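Local coordinates for protein putative uronate isomerase (Thermotoga maritima, PDB 4NAR) that is of unproven function but may interconvert the enantiomers of lactate, at residues S20-V23 against E24-G27; A252-L255 against S256-H260. All coordinates share one frame; numbering follows the deposited sequence.

Contact 1: S20-V23 against E24-G27; sequences SKLV and EDLG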
loop_
_atom_site.group_PDB
_atom_site.type_symbol
_atom_site.label_atom_id
_atom_site.label_comp_id
_atom_site.label_asym_id
_atom_site.label_seq_id
_atom_site.Cartn_x
_atom_site.Cartn_y
_atom_site.Cartn_z
ATOM N N SER A 20 -16.560 -20.862 7.137
ATOM C CA SER A 20 -17.469 -21.611 7.998
ATOM C C SER A 20 -16.648 -22.323 9.069
ATOM O O SER A 20 -16.976 -22.285 10.260
ATOM C CB SER A 20 -18.275 -22.634 7.188
ATOM O OG SER A 20 -19.517 -22.912 7.821
ATOM N N LYS A 21 -15.565 -22.951 8.619
ATOM C CA LYS A 21 -14.652 -23.674 9.488
ATOM C C LYS A 21 -14.093 -22.754 10.580
ATOM O O LYS A 21 -14.170 -23.073 11.773
ATOM C CB LYS A 21 -13.525 -24.273 8.643
ATOM C CG LYS A 21 -12.487 -25.070 9.421
ATOM C CD LYS A 21 -11.452 -25.686 8.472
ATOM C CE LYS A 21 -10.416 -26.514 9.235
ATOM N NZ LYS A 21 -9.209 -26.830 8.408
ATOM N N LEU A 22 -13.551 -21.607 10.168
ATOM C CA LEU A 22 -13.002 -20.614 11.099
ATOM C C LEU A 22 -14.021 -20.116 12.148
ATOM O O LEU A 22 -13.690 -20.003 13.340
ATOM C CB LEU A 22 -12.417 -19.438 10.313
ATOM C CG LEU A 22 -12.264 -18.094 11.025
ATOM C CD1 LEU A 22 -11.036 -18.080 11.924
ATOM C CD2 LEU A 22 -12.186 -16.989 9.992
ATOM N N VAL A 23 -15.247 -19.831 11.698
ATOM C CA VAL A 23 -16.320 -19.359 12.576
ATOM C C VAL A 23 -16.774 -20.449 13.543
ATOM O O VAL A 23 -17.070 -20.184 14.712
ATOM C CB VAL A 23 -17.538 -18.859 11.765
ATOM C CG1 VAL A 23 -18.766 -18.700 12.668
ATOM C CG2 VAL A 23 -17.205 -17.537 11.068
ATOM N N GLU A 24 -16.816 -21.678 13.042
ATOM C CA GLU A 24 -17.173 -22.830 13.859
ATOM C C GLU A 24 -16.212 -22.972 15.044
ATOM O O GLU A 24 -16.625 -23.364 16.138
ATOM C CB GLU A 24 -17.223 -24.103 12.992
ATOM C CG GLU A 24 -16.594 -25.351 13.605
ATOM C CD GLU A 24 -15.448 -25.906 12.754
ATOM O OE1 GLU A 24 -15.742 -26.588 11.740
ATOM O OE2 GLU A 24 -14.260 -25.653 13.094
ATOM N N ASP A 25 -14.943 -22.627 14.828
ATOM C CA ASP A 25 -13.933 -22.699 15.882
ATOM C C ASP A 25 -13.942 -21.472 16.816
ATOM O O ASP A 25 -13.302 -21.481 17.869
ATOM C CB ASP A 25 -12.546 -22.953 15.280
ATOM C CG ASP A 25 -11.494 -21.981 15.788
ATOM O OD1 ASP A 25 -10.684 -22.370 16.670
ATOM O OD2 ASP A 25 -11.489 -20.818 15.306
ATOM N N LEU A 26 -14.673 -20.425 16.444
ATOM C CA LEU A 26 -14.880 -19.307 17.364
ATOM C C LEU A 26 -15.876 -19.708 18.436
ATOM O O LEU A 26 -16.906 -20.309 18.133
ATOM C CB LEU A 26 -15.399 -18.066 16.642
ATOM C CG LEU A 26 -14.363 -17.030 16.206
ATOM C CD1 LEU A 26 -13.103 -17.091 17.071
ATOM C CD2 LEU A 26 -14.029 -17.199 14.729
ATOM N N GLY A 27 -15.576 -19.367 19.687
ATOM C CA GLY A 27 -16.388 -19.800 20.812
ATOM C C GLY A 27 -17.484 -18.823 21.199
ATOM O O GLY A 27 -18.665 -19.185 21.290
#
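Leu22 and Leu26 lie side by side and point the same way at the end of helix 12-24, with Leu22 CD1 4.2 Å from Leu26 CD2. Leu22 has CG anti to its backbone N (chi1 158°), and this carries its branch forward along the helix to meet the later leucine. Leu26 CD2 also comes up beside Leu22 O, 3.1 Å away. On the outer side Glu24 bends at chi2 and brings OE2 to 2.9 Å from Lys21 O, two acceptors with no hydrogen bond between them. Its chain crosses that of Lys21 at a slant; the fully extended lysine runs off beyond it, so NZ stays 7.0 Å from Glu24 OE2 and any attraction between the opposite charges is probably weak. Val23 turns away to the core, where it meets Leu52, Phe55 and Leu56 of helix 45-58, while both leucines rest on Phe219 of strand 217-227.

Glu24 N bonds to Ser20 O at 2.9 Å and Asp25 N to Lys21 O at 3.2 Å, both regular alpha-helical links. Leu26 N then reaches Val23 O at 3.0 Å, from above the carbonyl plane, and has only a weak bond to Leu22 O. This change from i+4 to i+3 bonding is that of an alpha helix tightening in its last turn before the chain leaves for strand 31-36, within the lactate racemase N-terminal domain.

Contact 2: A252-L255 against S256-H260; sequences ACEL and SSQLH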
loop_
_atom_site.group_PDB
_atom_site.type_symbol
_atom_site.label_atom_id
_atom_site.label_comp_id
_atom_site.label_asym_id
_atom_site.label_seq_id
_atom_site.Cartn_x
_atom_site.Cartn_y
_atom_site.Cartn_z
ATOM N N ALA A 252 1.974 -16.136 1.300
ATOM C CA ALA A 252 1.441 -15.175 0.337
ATOM C C ALA A 252 2.518 -14.690 -0.628
ATOM O O ALA A 252 2.309 -14.676 -1.843
ATOM C CB ALA A 252 0.823 -13.989 1.053
ATOM N N CYS A 253 3.667 -14.298 -0.084
ATOM C CA CYS A 253 4.755 -13.753 -0.897
ATOM C C CYS A 253 5.306 -14.758 -1.921
ATOM O O CYS A 253 5.672 -14.381 -3.047
ATOM C CB CYS A 253 5.891 -13.277 0.005
ATOM S SG CYS A 253 5.504 -11.794 0.961
ATOM N N GLU A 254 5.372 -16.027 -1.520
ATOM C CA GLU A 254 5.826 -17.088 -2.413
ATOM C C GLU A 254 4.892 -17.241 -3.616
ATOM O O GLU A 254 5.355 -17.424 -4.738
ATOM C CB GLU A 254 5.981 -18.417 -1.668
ATOM C CG GLU A 254 6.591 -19.517 -2.526
ATOM C CD GLU A 254 7.776 -19.021 -3.383
ATOM O OE1 GLU A 254 8.807 -18.595 -2.800
ATOM O OE2 GLU A 254 7.677 -19.056 -4.639
ATOM N N LEU A 255 3.584 -17.131 -3.392
ATOM C CA LEU A 255 2.635 -17.221 -4.496
ATOM C C LEU A 255 2.678 -15.956 -5.351
ATOM O O LEU A 255 2.801 -16.038 -6.589
ATOM C CB LEU A 255 1.207 -17.494 -4.008
ATOM C CG LEU A 255 0.226 -17.678 -5.182
ATOM C CD1 LEU A 255 0.700 -18.791 -6.132
ATOM C CD2 LEU A 255 -1.210 -17.929 -4.718
ATOM N N SER A 256 2.592 -14.798 -4.687
ATOM C CA SER A 256 2.701 -13.497 -5.358
ATOM C C SER A 256 3.971 -13.361 -6.212
ATOM O O SER A 256 3.923 -12.830 -7.325
ATOM C CB SER A 256 2.623 -12.348 -4.346
ATOM O OG SER A 256 3.228 -11.161 -4.860
ATOM N N SER A 257 5.098 -13.853 -5.710
ATOM C CA SER A 257 6.344 -13.752 -6.469
ATOM C C SER A 257 6.326 -14.569 -7.781
ATOM O O SER A 257 7.128 -14.325 -8.679
ATOM C CB SER A 257 7.557 -14.113 -5.598
ATOM O OG SER A 257 7.539 -15.488 -5.232
ATOM N N GLN A 258 5.401 -15.517 -7.896
ATOM C CA GLN A 258 5.301 -16.348 -9.092
ATOM C C GLN A 258 4.240 -15.795 -10.028
ATOM O O GLN A 258 4.242 -16.081 -11.219
ATOM C CB GLN A 258 4.897 -17.775 -8.725
ATOM C CG GLN A 258 5.960 -18.624 -8.025
ATOM C CD GLN A 258 5.409 -19.997 -7.632
ATOM O OE1 GLN A 258 4.829 -20.165 -6.547
ATOM N NE2 GLN A 258 5.569 -20.981 -8.526
ATOM N N LEU A 259 3.321 -15.014 -9.477
ATOM C CA LEU A 259 2.156 -14.561 -10.221
ATOM C C LEU A 259 2.249 -13.085 -10.631
ATOM O O LEU A 259 1.674 -12.672 -11.652
ATOM C CB LEU A 259 0.916 -14.770 -9.356
ATOM C CG LEU A 259 -0.012 -15.969 -9.583
ATOM C CD1 LEU A 259 0.757 -17.261 -9.802
ATOM C CD2 LEU A 259 -0.957 -16.096 -8.408
ATOM N N HIS A 260 2.961 -12.284 -9.843
ATOM C CA HIS A 260 2.899 -10.830 -10.027
ATOM C C HIS A 260 4.120 -10.185 -10.699
ATOM O O HIS A 260 4.236 -8.957 -10.754
ATOM C CB HIS A 260 2.579 -10.145 -8.696
ATOM C CG HIS A 260 1.249 -10.526 -8.127
ATOM N ND1 HIS A 260 1.013 -10.608 -6.770
ATOM C CD2 HIS A 260 0.071 -10.827 -8.728
ATOM C CE1 HIS A 260 -0.247 -10.939 -6.558
ATOM N NE2 HIS A 260 -0.841 -11.078 -7.734
#
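The carboxylate of Glu254 and the side-chain amide of Gln258 meet on the outer side of the helix with their planes 57° apart, an inclined approach and not a stack. The other flat group, the His260 ring, has Leu259 CB over one face, 4.0 Å above the plane and offset toward the rim. Both ring nitrogens are engaged at the edges: ND1 with Ser256 OG at 3.0 Å, one turn back, and NE2 with the carbonyl oxygen of Tyr225, so the rotation of the imidazole is fixed from two directions.

Leu255 and Leu259 make the apolar contact, their branches set across each other with Leu255 CG 3.8 Å from Leu259 CD2. With chi1 at -176°, the branch of Leu255 swings beside its own carbonyl carbon and reaches Leu259, while also packing over Val224, Ala235 and Tyr237. An alanine here would lose the isobutyl branch and would probably leave a gap between the Leu259 methyls and these strand residues.

Toward the helix end the bonding becomes irregular. Glu254 O, not bonded by Gln258 N, takes the Ser257 hydroxyl instead: OG, at chi1 67°, turns back to it at 3.0 Å, approaching from above the carbonyl plane. Leu255 O receives Gln258 N at 3.0 Å and a weak bond from Leu259 N, while Ser256 O accepts His260 N at 2.8 Å as well as Leu259 N. The chemistry is therefore divided: polar groups tie down the closing turn and its histidine, and the two leucines pack on the side turned to the sheet.

In the fold
Contact 1 closes along the chain before contact 2 opens; their centres are about 28 Å apart and their nearest atoms about 16 Å. Each marks the C-terminal end of a helix, 12-24 and 241-259, and both helices pack on strand 217-227 of the seven-stranded mixed sheet. Residues 20-27 meet the start of that strand, at Arg217 and Phe219, and the centre of contact 1 is about 30 Å from the chain centre. Residues 252-260 meet its later part, from Asn222 to Glu226, their centre about 16 Å from the chain centre, and His260 also bonds to the backbone of Leu419 in strand 419-422. One strand thus links a peripheral helix end to one nearer the middle.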